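Local coordinates for protein ElaA (Pseudomonas aeruginosa, PDB 1XEB) that probably transfers an acyl group from acyl-CoA to an amine nitrogen of a substrate not yet identified, at residues Gly93-Leu101 against Ala123-Val131; Gln59-Leu67 against Val77-Ala87. One frame throughout, in Å; residues are numbered along the deposited sequence.

Contact 1: residues Gly93-Leu101 against Ala123-Val131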
ATOM      1  N   GLY A  93       3.346  -9.214  -5.197  1.00 27.79           N
ATOM      2  CA  GLY A  93       3.669  -7.820  -5.431  1.00 27.74           C
ATOM      3  C   GLY A  93       3.073  -7.307  -6.735  1.00 29.76           C
ATOM      4  O   GLY A  93       2.473  -6.220  -6.773  1.00 30.24           O
ATOM      5  N   HIS A  94       3.232  -8.073  -7.812  1.00 27.28           N
ATOM      6  CA  HIS A  94       2.691  -7.670  -9.106  1.00 27.92           C
ATOM      7  C   HIS A  94       1.151  -7.660  -9.108  1.00 28.95           C
ATOM      8  O   HIS A  94       0.520  -6.820  -9.769  1.00 28.69           O
ATOM      9  CB  HIS A  94       3.219  -8.586 -10.220  1.00 26.75           C
ATOM     10  CG  HIS A  94       4.666  -8.367 -10.552  1.00 27.00           C
ATOM     11  ND1 HIS A  94       5.163  -7.147 -10.961  1.00 27.53           N
ATOM     12  CD2 HIS A  94       5.723  -9.213 -10.531  1.00 27.36           C
ATOM     13  CE1 HIS A  94       6.463  -7.250 -11.174  1.00 25.84           C
ATOM     14  NE2 HIS A  94       6.828  -8.493 -10.920  1.00 25.42           N
ATOM     15  N   GLN A  95       0.541  -8.584  -8.371  1.00 29.06           N
ATOM     16  CA  GLN A  95      -0.922  -8.633  -8.311  1.00 30.68           C
ATOM     17  C   GLN A  95      -1.473  -7.433  -7.532  1.00 30.64           C
ATOM     18  O   GLN A  95      -2.536  -6.889  -7.865  1.00 31.73           O
ATOM     19  CB  GLN A  95      -1.376  -9.944  -7.673  1.00 30.75           C
ATOM     20  CG  GLN A  95      -0.883 -11.175  -8.422  1.00 32.49           C
ATOM     21  CD  GLN A  95      -1.307 -12.482  -7.759  1.00 36.36           C
ATOM     22  OE1 GLN A  95      -2.500 -12.812  -7.694  1.00 36.58           O
ATOM     23  NE2 GLN A  95      -0.328 -13.234  -7.260  1.00 35.36           N
ATOM     24  N   LEU A  96      -0.734  -7.014  -6.506  1.00 29.18           N
ATOM     25  CA  LEU A  96      -1.129  -5.876  -5.690  1.00 29.42           C
ATOM     26  C   LEU A  96      -1.067  -4.616  -6.545  1.00 30.08           C
ATOM     27  O   LEU A  96      -2.062  -3.904  -6.704  1.00 29.87           O
ATOM     28  CB  LEU A  96      -0.188  -5.733  -4.492  1.00 26.51           C
ATOM     29  CG  LEU A  96      -0.386  -6.705  -3.330  1.00 24.96           C
ATOM     30  CD1 LEU A  96       0.915  -6.869  -2.573  1.00 22.81           C
ATOM     31  CD2 LEU A  96      -1.498  -6.197  -2.421  1.00 21.90           C
HETATM   32  N   MSE A  97       0.102  -4.359  -7.108  1.00 30.90           N
HETATM   33  CA  MSE A  97       0.296  -3.190  -7.944  1.00 33.23           C
HETATM   34  C   MSE A  97      -0.716  -3.125  -9.083  1.00 33.27           C
HETATM   35  O   MSE A  97      -1.223  -2.043  -9.402  1.00 33.49           O
HETATM   36  CB  MSE A  97       1.707  -3.194  -8.516  1.00 39.54           C
HETATM   37  CG  MSE A  97       2.280  -1.794  -8.729  1.00 48.91           C
HETATM   38 SE   MSE A  97       2.352  -0.767  -7.073  1.00 59.35          SE
HETATM   39  CE  MSE A  97       2.475  -2.206  -5.793  1.00 52.24           C
ATOM     40  N   GLU A  98      -1.019  -4.272  -9.694  1.00 31.20           N
ATOM     41  CA  GLU A  98      -1.970  -4.292 -10.789  1.00 30.44           C
ATOM     42  C   GLU A  98      -3.359  -3.887 -10.317  1.00 30.25           C
ATOM     43  O   GLU A  98      -4.015  -3.065 -10.950  1.00 31.07           O
ATOM     44  CB  GLU A  98      -2.056  -5.677 -11.446  1.00 32.29           C
ATOM     45  CG  GLU A  98      -3.039  -5.701 -12.628  1.00 34.27           C
ATOM     46  CD  GLU A  98      -3.574  -7.086 -12.966  1.00 37.57           C
ATOM     47  OE1 GLU A  98      -4.739  -7.171 -13.420  1.00 38.67           O
ATOM     48  OE2 GLU A  98      -2.844  -8.086 -12.795  1.00 38.51           O
ATOM     49  N   ARG A  99      -3.817  -4.468  -9.215  1.00 31.09           N
ATOM     50  CA  ARG A  99      -5.149  -4.135  -8.715  1.00 30.20           C
ATOM     51  C   ARG A  99      -5.208  -2.741  -8.124  1.00 29.05           C
ATOM     52  O   ARG A  99      -6.244  -2.087  -8.183  1.00 27.74           O
ATOM     53  CB  ARG A  99      -5.611  -5.161  -7.683  1.00 30.54           C
ATOM     54  CG  ARG A  99      -6.056  -6.459  -8.306  1.00 30.16           C
ATOM     55  CD  ARG A  99      -6.000  -7.616  -7.314  1.00 30.31           C
ATOM     56  NE  ARG A  99      -6.159  -8.917  -7.961  1.00 27.66           N
ATOM     57  CZ  ARG A  99      -7.322  -9.418  -8.376  1.00 29.53           C
ATOM     58  NH1 ARG A  99      -8.448  -8.724  -8.214  1.00 24.83           N
ATOM     59  NH2 ARG A  99      -7.361 -10.628  -8.940  1.00 28.66           N
ATOM     60  N   ALA A 100      -4.095  -2.280  -7.567  1.00 28.41           N
ATOM     61  CA  ALA A 100      -4.057  -0.947  -6.980  1.00 28.92           C
ATOM     62  C   ALA A 100      -4.246   0.088  -8.081  1.00 29.09           C
ATOM     63  O   ALA A 100      -5.050   1.007  -7.954  1.00 26.86           O
ATOM     64  CB  ALA A 100      -2.731  -0.715  -6.274  1.00 30.22           C
ATOM     65  N   LEU A 101      -3.492  -0.068  -9.164  1.00 30.76           N
ATOM     66  CA  LEU A 101      -3.586   0.858 -10.283  1.00 31.90           C
ATOM     67  C   LEU A 101      -5.003   0.864 -10.853  1.00 32.59           C
ATOM     68  O   LEU A 101      -5.535   1.917 -11.222  1.00 31.01           O
ATOM     69  CB  LEU A 101      -2.560   0.479 -11.358  1.00 29.66           C
ATOM     70  CG  LEU A 101      -1.324   1.399 -11.403  1.00 32.07           C
ATOM     71  CD1 LEU A 101      -1.162   2.165 -10.099  1.00 28.57           C
ATOM     72  CD2 LEU A 101      -0.088   0.580 -11.702  1.00 27.94           C
ATOM     73  N   ALA A 123      13.782   0.882  -9.841  1.00 37.61           N
ATOM     74  CA  ALA A 123      13.557   0.439 -11.217  1.00 36.95           C
ATOM     75  C   ALA A 123      12.261  -0.361 -11.294  1.00 36.18           C
ATOM     76  O   ALA A 123      11.495  -0.249 -12.253  1.00 37.86           O
ATOM     77  CB  ALA A 123      14.718  -0.416 -11.697  1.00 36.46           C
ATOM     78  N   TYR A 124      12.030  -1.172 -10.274  1.00 33.18           N
ATOM     79  CA  TYR A 124      10.841  -2.004 -10.191  1.00 33.77           C
ATOM     80  C   TYR A 124       9.560  -1.219 -10.462  1.00 33.84           C
ATOM     81  O   TYR A 124       8.671  -1.688 -11.161  1.00 33.04           O
ATOM     82  CB  TYR A 124      10.780  -2.649  -8.806  1.00 34.41           C
ATOM     83  CG  TYR A 124       9.558  -3.487  -8.560  1.00 35.11           C
ATOM     84  CD1 TYR A 124       8.359  -2.909  -8.128  1.00 35.72           C
ATOM     85  CD2 TYR A 124       9.598  -4.864  -8.743  1.00 34.71           C
ATOM     86  CE1 TYR A 124       7.228  -3.697  -7.877  1.00 33.24           C
ATOM     87  CE2 TYR A 124       8.478  -5.653  -8.500  1.00 35.47           C
ATOM     88  CZ  TYR A 124       7.302  -5.063  -8.066  1.00 34.28           C
ATOM     89  OH  TYR A 124       6.219  -5.865  -7.810  1.00 35.98           O
ATOM     90  N   TYR A 125       9.473  -0.022  -9.898  1.00 34.87           N
ATOM     91  CA  TYR A 125       8.297   0.824 -10.076  1.00 33.01           C
ATOM     92  C   TYR A 125       8.362   1.577 -11.392  1.00 32.49           C
ATOM     93  O   TYR A 125       7.339   1.844 -12.012  1.00 34.34           O
ATOM     94  CB  TYR A 125       8.183   1.816  -8.915  1.00 31.82           C
ATOM     95  CG  TYR A 125       7.910   1.148  -7.597  1.00 31.11           C
ATOM     96  CD1 TYR A 125       6.649   0.645  -7.295  1.00 30.26           C
ATOM     97  CD2 TYR A 125       8.926   0.971  -6.667  1.00 30.18           C
ATOM     98  CE1 TYR A 125       6.411  -0.019  -6.103  1.00 31.12           C
ATOM     99  CE2 TYR A 125       8.700   0.306  -5.480  1.00 30.08           C
ATOM    100  CZ  TYR A 125       7.444  -0.190  -5.201  1.00 30.86           C
ATOM    101  OH  TYR A 125       7.237  -0.884  -4.023  1.00 32.88           O
ATOM    102  N   GLY A 126       9.570   1.927 -11.812  1.00 31.47           N
ATOM    103  CA  GLY A 126       9.716   2.644 -13.059  1.00 30.90           C
ATOM    104  C   GLY A 126       9.071   1.860 -14.179  1.00 33.03           C
ATOM    105  O   GLY A 126       8.628   2.434 -15.173  1.00 32.33           O
ATOM    106  N   ARG A 127       9.015   0.539 -14.020  1.00 33.47           N
ATOM    107  CA  ARG A 127       8.408  -0.317 -15.034  1.00 34.12           C
ATOM    108  C   ARG A 127       6.894  -0.217 -14.990  1.00 32.83           C
ATOM    109  O   ARG A 127       6.205  -0.614 -15.932  1.00 31.95           O
ATOM    110  CB  ARG A 127       8.856  -1.771 -14.854  1.00 34.80           C
ATOM    111  CG  ARG A 127      10.160  -2.070 -15.588  1.00 39.24           C
ATOM    112  CD  ARG A 127      11.168  -2.749 -14.688  1.00 41.46           C
ATOM    113  NE  ARG A 127      12.525  -2.556 -15.188  1.00 45.42           N
ATOM    114  CZ  ARG A 127      13.621  -2.912 -14.523  1.00 45.67           C
ATOM    115  NH1 ARG A 127      13.516  -3.480 -13.324  1.00 45.75           N
ATOM    116  NH2 ARG A 127      14.818  -2.703 -15.055  1.00 44.86           N
ATOM    117  N   TYR A 128       6.374   0.308 -13.891  1.00 30.32           N
ATOM    118  CA  TYR A 128       4.934   0.480 -13.772  1.00 29.44           C
ATOM    119  C   TYR A 128       4.621   1.907 -14.186  1.00 27.75           C
ATOM    120  O   TYR A 128       3.500   2.386 -14.056  1.00 25.49           O
ATOM    121  CB  TYR A 128       4.483   0.224 -12.344  1.00 29.58           C
ATOM    122  CG  TYR A 128       4.170  -1.218 -12.059  1.00 30.60           C
ATOM    123  CD1 TYR A 128       2.859  -1.686 -12.129  1.00 31.37           C
ATOM    124  CD2 TYR A 128       5.171  -2.105 -11.679  1.00 30.37           C
ATOM    125  CE1 TYR A 128       2.550  -3.005 -11.815  1.00 33.39           C
ATOM    126  CE2 TYR A 128       4.876  -3.428 -11.362  1.00 32.35           C
ATOM    127  CZ  TYR A 128       3.565  -3.871 -11.427  1.00 32.86           C
ATOM    128  OH  TYR A 128       3.253  -5.164 -11.071  1.00 31.00           O
ATOM    129  N   GLY A 129       5.643   2.586 -14.681  1.00 27.33           N
ATOM    130  CA  GLY A 129       5.451   3.943 -15.132  1.00 29.82           C
ATOM    131  C   GLY A 129       5.728   5.017 -14.112  1.00 30.19           C
ATOM    132  O   GLY A 129       5.450   6.190 -14.363  1.00 31.58           O
ATOM    133  N   PHE A 130       6.267   4.641 -12.962  1.00 30.51           N
ATOM    134  CA  PHE A 130       6.571   5.639 -11.945  1.00 31.49           C
ATOM    135  C   PHE A 130       7.918   6.293 -12.247  1.00 31.01           C
ATOM    136  O   PHE A 130       8.819   5.646 -12.767  1.00 29.15           O
ATOM    137  CB  PHE A 130       6.599   4.996 -10.557  1.00 31.34           C
ATOM    138  CG  PHE A 130       5.231   4.690  -9.996  1.00 30.66           C
ATOM    139  CD1 PHE A 130       4.568   5.618  -9.200  1.00 30.89           C
ATOM    140  CD2 PHE A 130       4.617   3.469 -10.253  1.00 27.90           C
ATOM    141  CE1 PHE A 130       3.301   5.330  -8.658  1.00 31.36           C
ATOM    142  CE2 PHE A 130       3.367   3.172  -9.727  1.00 28.99           C
ATOM    143  CZ  PHE A 130       2.703   4.106  -8.923  1.00 30.15           C
ATOM    144  N   VAL A 131       8.037   7.585 -11.937  1.00 31.46           N
ATOM    145  CA  VAL A 131       9.281   8.323 -12.147  1.00 30.43           C
ATOM    146  C   VAL A 131       9.625   9.057 -10.857  1.00 29.49           C
ATOM    147  O   VAL A 131       8.734   9.491 -10.132  1.00 29.86           O
ATOM    148  CB  VAL A 131       9.145   9.356 -13.300  1.00 33.17           C
ATOM    149  CG1 VAL A 131      10.448  10.150 -13.459  1.00 31.46           C
ATOM    150  CG2 VAL A 131       8.812   8.638 -14.607  1.00 31.93           C
TER
HETATM  151  O   HOH W   1       6.213  -9.282  -7.192  1.00 30.17           O

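Contact 2: residues Gln59-Leu67 against Val77-Ala87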
ATOM      1  N   GLN A  59      -6.960 -16.241   6.325  1.00 37.90           N
ATOM      2  CA  GLN A  59      -5.725 -15.466   6.505  1.00 36.27           C
ATOM      3  C   GLN A  59      -5.582 -14.327   5.479  1.00 35.22           C
ATOM      4  O   GLN A  59      -5.874 -14.507   4.291  1.00 33.78           O
ATOM      5  CB  GLN A  59      -4.512 -16.395   6.377  1.00 37.29           C
ATOM      6  CG  GLN A  59      -4.458 -17.506   7.418  1.00 41.16           C
ATOM      7  CD  GLN A  59      -4.297 -16.944   8.814  1.00 43.19           C
ATOM      8  OE1 GLN A  59      -3.241 -16.362   9.153  1.00 46.20           O
ATOM      9  NE2 GLN A  59      -5.333 -17.095   9.642  1.00 43.64           N
ATOM     10  N   LEU A  60      -5.126 -13.165   5.949  1.00 34.29           N
ATOM     11  CA  LEU A  60      -4.892 -12.014   5.075  1.00 32.75           C
ATOM     12  C   LEU A  60      -3.442 -12.179   4.607  1.00 31.17           C
ATOM     13  O   LEU A  60      -2.515 -12.091   5.409  1.00 30.94           O
ATOM     14  CB  LEU A  60      -5.032 -10.702   5.855  1.00 33.31           C
ATOM     15  CG  LEU A  60      -5.496  -9.466   5.079  1.00 35.02           C
ATOM     16  CD1 LEU A  60      -4.984  -8.194   5.758  1.00 33.67           C
ATOM     17  CD2 LEU A  60      -4.981  -9.545   3.672  1.00 37.27           C
ATOM     18  N   LEU A  61      -3.238 -12.422   3.320  1.00 30.29           N
ATOM     19  CA  LEU A  61      -1.880 -12.635   2.828  1.00 30.02           C
ATOM     20  C   LEU A  61      -1.218 -11.432   2.162  1.00 30.75           C
ATOM     21  O   LEU A  61       0.012 -11.349   2.092  1.00 31.26           O
ATOM     22  CB  LEU A  61      -1.857 -13.827   1.874  1.00 27.67           C
ATOM     23  CG  LEU A  61      -2.361 -15.177   2.402  1.00 28.84           C
ATOM     24  CD1 LEU A  61      -2.057 -16.241   1.350  1.00 27.65           C
ATOM     25  CD2 LEU A  61      -1.698 -15.539   3.733  1.00 24.72           C
ATOM     26  N   ALA A  62      -2.026 -10.499   1.672  1.00 29.39           N
ATOM     27  CA  ALA A  62      -1.480  -9.322   1.022  1.00 28.56           C
ATOM     28  C   ALA A  62      -2.403  -8.153   1.255  1.00 27.96           C
ATOM     29  O   ALA A  62      -3.633  -8.321   1.316  1.00 27.13           O
ATOM     30  CB  ALA A  62      -1.309  -9.559  -0.478  1.00 26.36           C
ATOM     31  N   TYR A  63      -1.799  -6.972   1.359  1.00 25.20           N
ATOM     32  CA  TYR A  63      -2.533  -5.748   1.603  1.00 23.91           C
ATOM     33  C   TYR A  63      -1.817  -4.515   1.081  1.00 22.89           C
ATOM     34  O   TYR A  63      -0.599  -4.501   0.923  1.00 20.48           O
ATOM     35  CB  TYR A  63      -2.733  -5.589   3.111  1.00 25.38           C
ATOM     36  CG  TYR A  63      -3.251  -4.237   3.540  1.00 25.23           C
ATOM     37  CD1 TYR A  63      -4.618  -3.995   3.648  1.00 24.17           C
ATOM     38  CD2 TYR A  63      -2.375  -3.194   3.809  1.00 23.38           C
ATOM     39  CE1 TYR A  63      -5.097  -2.741   4.019  1.00 25.80           C
ATOM     40  CE2 TYR A  63      -2.842  -1.938   4.170  1.00 26.10           C
ATOM     41  CZ  TYR A  63      -4.205  -1.715   4.278  1.00 26.55           C
ATOM     42  OH  TYR A  63      -4.673  -0.476   4.669  1.00 28.48           O
ATOM     43  N   LEU A  64      -2.601  -3.492   0.780  1.00 21.76           N
ATOM     44  CA  LEU A  64      -2.073  -2.200   0.391  1.00 24.06           C
ATOM     45  C   LEU A  64      -3.185  -1.172   0.631  1.00 24.74           C
ATOM     46  O   LEU A  64      -4.386  -1.473   0.537  1.00 23.27           O
ATOM     47  CB  LEU A  64      -1.554  -2.173  -1.059  1.00 23.81           C
ATOM     48  CG  LEU A  64      -2.428  -1.986  -2.295  1.00 27.39           C
ATOM     49  CD1 LEU A  64      -3.129  -0.622  -2.283  1.00 26.57           C
ATOM     50  CD2 LEU A  64      -1.525  -2.107  -3.515  1.00 27.92           C
ATOM     51  N   ARG A  65      -2.766   0.036   0.975  1.00 24.22           N
ATOM     52  CA  ARG A  65      -3.685   1.116   1.267  1.00 23.10           C
ATOM     53  C   ARG A  65      -3.657   2.223   0.212  1.00 22.31           C
ATOM     54  O   ARG A  65      -2.598   2.584  -0.317  1.00 19.32           O
ATOM     55  CB  ARG A  65      -3.340   1.706   2.637  1.00 22.85           C
ATOM     56  CG  ARG A  65      -4.206   2.876   3.047  1.00 23.75           C
ATOM     57  CD  ARG A  65      -3.824   3.377   4.426  1.00 22.90           C
ATOM     58  NE  ARG A  65      -2.493   3.982   4.457  1.00 18.54           N
ATOM     59  CZ  ARG A  65      -1.952   4.518   5.547  1.00 21.13           C
ATOM     60  NH1 ARG A  65      -2.633   4.518   6.693  1.00 17.47           N
ATOM     61  NH2 ARG A  65      -0.735   5.058   5.494  1.00 18.96           N
ATOM     62  N   LEU A  66      -4.842   2.751  -0.076  1.00 21.57           N
ATOM     63  CA  LEU A  66      -5.008   3.833  -1.023  1.00 23.61           C
ATOM     64  C   LEU A  66      -5.565   5.083  -0.313  1.00 24.12           C
ATOM     65  O   LEU A  66      -6.664   5.054   0.243  1.00 24.93           O
ATOM     66  CB  LEU A  66      -5.956   3.387  -2.148  1.00 21.50           C
ATOM     67  CG  LEU A  66      -5.377   2.250  -2.996  1.00 23.88           C
ATOM     68  CD1 LEU A  66      -6.463   1.299  -3.460  1.00 23.51           C
ATOM     69  CD2 LEU A  66      -4.653   2.833  -4.165  1.00 22.91           C
ATOM     70  N   LEU A  67      -4.803   6.175  -0.320  1.00 24.72           N
ATOM     71  CA  LEU A  67      -5.264   7.427   0.288  1.00 25.40           C
ATOM     72  C   LEU A  67      -5.881   8.300  -0.819  1.00 25.78           C
ATOM     73  O   LEU A  67      -5.292   8.432  -1.898  1.00 26.44           O
ATOM     74  CB  LEU A  67      -4.089   8.152   0.948  1.00 24.62           C
ATOM     75  CG  LEU A  67      -3.483   7.570   2.234  1.00 25.24           C
ATOM     76  CD1 LEU A  67      -3.280   6.093   2.084  1.00 29.03           C
ATOM     77  CD2 LEU A  67      -2.155   8.252   2.547  1.00 23.36           C
ATOM     78  N   VAL A  77      -2.458   8.342  -3.108  1.00 20.88           N
ATOM     79  CA  VAL A  77      -1.259   7.809  -2.477  1.00 20.81           C
ATOM     80  C   VAL A  77      -1.386   6.334  -2.146  1.00 22.20           C
ATOM     81  O   VAL A  77      -2.315   5.914  -1.454  1.00 22.92           O
ATOM     82  CB  VAL A  77      -0.906   8.592  -1.181  1.00 21.80           C
ATOM     83  CG1 VAL A  77       0.340   7.995  -0.515  1.00 19.91           C
ATOM     84  CG2 VAL A  77      -0.656  10.050  -1.509  1.00 16.63           C
ATOM     85  N   ILE A  78      -0.440   5.553  -2.661  1.00 22.01           N
ATOM     86  CA  ILE A  78      -0.387   4.107  -2.436  1.00 21.22           C
ATOM     87  C   ILE A  78       0.672   3.874  -1.360  1.00 20.21           C
ATOM     88  O   ILE A  78       1.767   4.396  -1.460  1.00 23.35           O
ATOM     89  CB  ILE A  78       0.017   3.382  -3.738  1.00 20.54           C
ATOM     90  CG1 ILE A  78      -1.200   3.188  -4.618  1.00 21.15           C
ATOM     91  CG2 ILE A  78       0.672   2.058  -3.438  1.00 24.86           C
ATOM     92  CD1 ILE A  78      -0.837   2.703  -5.998  1.00 25.28           C
ATOM     93  N   GLY A  79       0.348   3.097  -0.335  1.00 19.85           N
ATOM     94  CA  GLY A  79       1.308   2.847   0.720  1.00 19.34           C
ATOM     95  C   GLY A  79       0.990   1.581   1.490  1.00 20.71           C
ATOM     96  O   GLY A  79       0.037   0.871   1.160  1.00 21.59           O
ATOM     97  N   ARG A  80       1.784   1.313   2.526  1.00 19.89           N
ATOM     98  CA  ARG A  80       1.626   0.129   3.361  1.00 20.86           C
ATOM     99  C   ARG A  80       1.511  -1.147   2.513  1.00 21.50           C
ATOM    100  O   ARG A  80       0.707  -2.039   2.806  1.00 19.11           O
ATOM    101  CB  ARG A  80       0.403   0.298   4.256  1.00 21.29           C
ATOM    102  CG  ARG A  80       0.551   1.392   5.301  1.00 21.42           C
ATOM    103  CD  ARG A  80       1.622   1.015   6.297  1.00 22.26           C
ATOM    104  NE  ARG A  80       1.575   1.784   7.544  1.00 23.95           N
ATOM    105  CZ  ARG A  80       2.023   3.022   7.694  1.00 21.90           C
ATOM    106  NH1 ARG A  80       1.931   3.619   8.879  1.00 23.89           N
ATOM    107  NH2 ARG A  80       2.560   3.664   6.669  1.00 21.43           N
ATOM    108  N   VAL A  81       2.314  -1.210   1.451  1.00 21.94           N
ATOM    109  CA  VAL A  81       2.320  -2.358   0.550  1.00 24.38           C
ATOM    110  C   VAL A  81       3.002  -3.501   1.290  1.00 24.69           C
ATOM    111  O   VAL A  81       4.170  -3.397   1.676  1.00 24.83           O
ATOM    112  CB  VAL A  81       3.075  -2.039  -0.768  1.00 24.67           C
ATOM    113  CG1 VAL A  81       3.220  -3.305  -1.605  1.00 23.83           C
ATOM    114  CG2 VAL A  81       2.308  -0.981  -1.560  1.00 21.62           C
ATOM    115  N   VAL A  82       2.263  -4.587   1.493  1.00 24.37           N
ATOM    116  CA  VAL A  82       2.790  -5.712   2.254  1.00 25.84           C
ATOM    117  C   VAL A  82       2.224  -7.060   1.815  1.00 27.07           C
ATOM    118  O   VAL A  82       1.110  -7.162   1.305  1.00 25.91           O
ATOM    119  CB  VAL A  82       2.493  -5.507   3.779  1.00 25.23           C
ATOM    120  CG1 VAL A  82       0.991  -5.581   4.040  1.00 24.00           C
ATOM    121  CG2 VAL A  82       3.206  -6.543   4.613  1.00 24.92           C
ATOM    122  N   SER A  83       3.008  -8.100   2.027  1.00 27.48           N
ATOM    123  CA  SER A  83       2.577  -9.436   1.682  1.00 28.15           C
ATOM    124  C   SER A  83       3.139 -10.311   2.783  1.00 27.92           C
ATOM    125  O   SER A  83       4.264 -10.099   3.222  1.00 26.44           O
ATOM    126  CB  SER A  83       3.147  -9.845   0.319  1.00 28.29           C
ATOM    127  OG  SER A  83       4.535 -10.119   0.414  1.00 30.88           O
ATOM    128  N   SER A  84       2.354 -11.280   3.244  1.00 30.43           N
ATOM    129  CA  SER A  84       2.807 -12.179   4.308  1.00 32.77           C
ATOM    130  C   SER A  84       4.077 -12.937   3.912  1.00 32.45           C
ATOM    131  O   SER A  84       4.198 -13.443   2.789  1.00 32.22           O
ATOM    132  CB  SER A  84       1.707 -13.178   4.667  1.00 33.22           C
ATOM    133  OG  SER A  84       2.125 -13.996   5.746  1.00 36.40           O
ATOM    134  N   SER A  85       5.021 -13.024   4.838  1.00 33.74           N
ATOM    135  CA  SER A  85       6.286 -13.703   4.548  1.00 35.64           C
ATOM    136  C   SER A  85       6.113 -15.118   4.006  1.00 35.23           C
ATOM    137  O   SER A  85       6.905 -15.566   3.193  1.00 36.86           O
ATOM    138  CB  SER A  85       7.179 -13.749   5.796  1.00 34.77           C
ATOM    139  OG  SER A  85       6.618 -14.570   6.811  1.00 34.76           O
ATOM    140  N   ALA A  86       5.075 -15.811   4.451  1.00 36.13           N
ATOM    141  CA  ALA A  86       4.837 -17.183   4.022  1.00 38.31           C
ATOM    142  C   ALA A  86       4.363 -17.305   2.578  1.00 39.28           C
ATOM    143  O   ALA A  86       4.534 -18.354   1.947  1.00 39.72           O
ATOM    144  CB  ALA A  86       3.824 -17.845   4.951  1.00 37.85           C
ATOM    145  N   ALA A  87       3.770 -16.233   2.063  1.00 38.19           N
ATOM    146  CA  ALA A  87       3.260 -16.226   0.702  1.00 36.66           C
ATOM    147  C   ALA A  87       4.110 -15.376  -0.243  1.00 36.64           C
ATOM    148  O   ALA A  87       3.612 -14.849  -1.232  1.00 38.06           O
ATOM    149  CB  ALA A  87       1.834 -15.721   0.716  1.00 36.16           C
TER

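Contact 1: residues Gly93-Leu101 against Ala123-Val131
M97 and Y128 show how one aromatic ring can be gripped through its face and its hydroxyl at once. M97, modelled as selenomethionine, lays CG over one face of the Y128 ring, 3.5 Å from the centroid, a CH-pi contact in which CG comes within 3.3 Å of Y128 CE1. Bends at chi2 (59°) and chi3 keep the selenium above that same face but farther off: SE stands 5.2 Å from the Y128 centroid, a distant Met-aromatic contact, and also meets the Y125 ring at its edge, 4.2 Å from CE1. One turn on, L101 CD2 touches Y128 CD1 at 3.7 Å. This apolar patch is the tight half.

Toward solvent the packing thins and becomes polar. H94 ND1 and Y128 OH are hydrogen-bonded at 2.8 Å and 161°, with the proton possible on either atom; the hydroxyl lies near the imidazole plane, which would limit the rotation of that ring. Y124 OH sits over a face of the imidazole, 3.6 Å from H94 ND1, yet the H94 and Y124 rings are slid apart and barely overlap. A water bridges H94 N and Y124 OH through two weak bonds.

Y128 owes its position to a Schellman motif closing the short helix, with G129 at positive phi, the turn of the Y-x-x-x-G-F sequence common in GNAT proteins. Beneath, Y125 and F130 rest on strands 113-118 and 142-149, R149 NE donates a hydrogen bond to Y128 O, and the other flank of helix 92-108 packs through L96 and A100 on strand 59-67.

Contact 2: residues Gln59-Leu67 against Val77-Ala87
Strands 59-67 and 77-83 run antiparallel, their axes 4.7 Å apart at closest and 165° between directions, but the register slips by one between the hydrogen-bonded pairs Y63-V82 and R65-G79. R80 and V81 lie opposite L64, R80 with its backbone in the left-handed helical region, consistent with the bulge that splays strands in GNAT relatives. Y63 O accepts from V82 N at 2.9 Å, and R80 O, a second acceptor, only lies nearby.

Regular pairing resumes beyond it, with L67 N to V77 O at 2.7 Å, and L66 CD2 lies alongside I78 CG1 at 3.5 Å. The bulge turns R80 to the face that carries Y63 and R65. There R80 CB meets the edge of the Y63 ring, 3.9 Å from CE2. R65 holds CG anti to the backbone N (chi1 178°) and bends at chi3, which brings one face of its guanidinium under R80 CG, 4.0 Å from CZ. The two arginines run side by side, R65 NH2 to R80 NH2 3.8 Å, their guanidinium planes 43° apart.

Acidic partners balance them: R80 NE forms a salt bridge with E39 and R65 NH1 another with D41, while Y63 OH hydrogen-bonds to H51. In this arginine pair, R65 buried and R80 partly so, the carboxylates probably offset the like charges, which would allow the close approach of the two guanidinium groups.

Both contacts lie in the GNAT domain and reach the same mixed sheet, their centres 13 Å apart. They come in series along the chain: the hairpin of contact 2 closes first, and strand 76-83 then leads through a glycine-rich loop into helix 92-108, the first partner of contact 1. That loop matches the site where GNAT relatives usually hold the CoA pyrophosphate. The contacts also touch directly, A100 CB lying 3.3 Å from L64 CD2 and L96 CD2 3.9 Å from A62 CB. Helix 92-108 is thus shared ground, set with one flank on the hairpin and the other on the 123-131 region, joining the central hairpin to the C-terminal part of the fold.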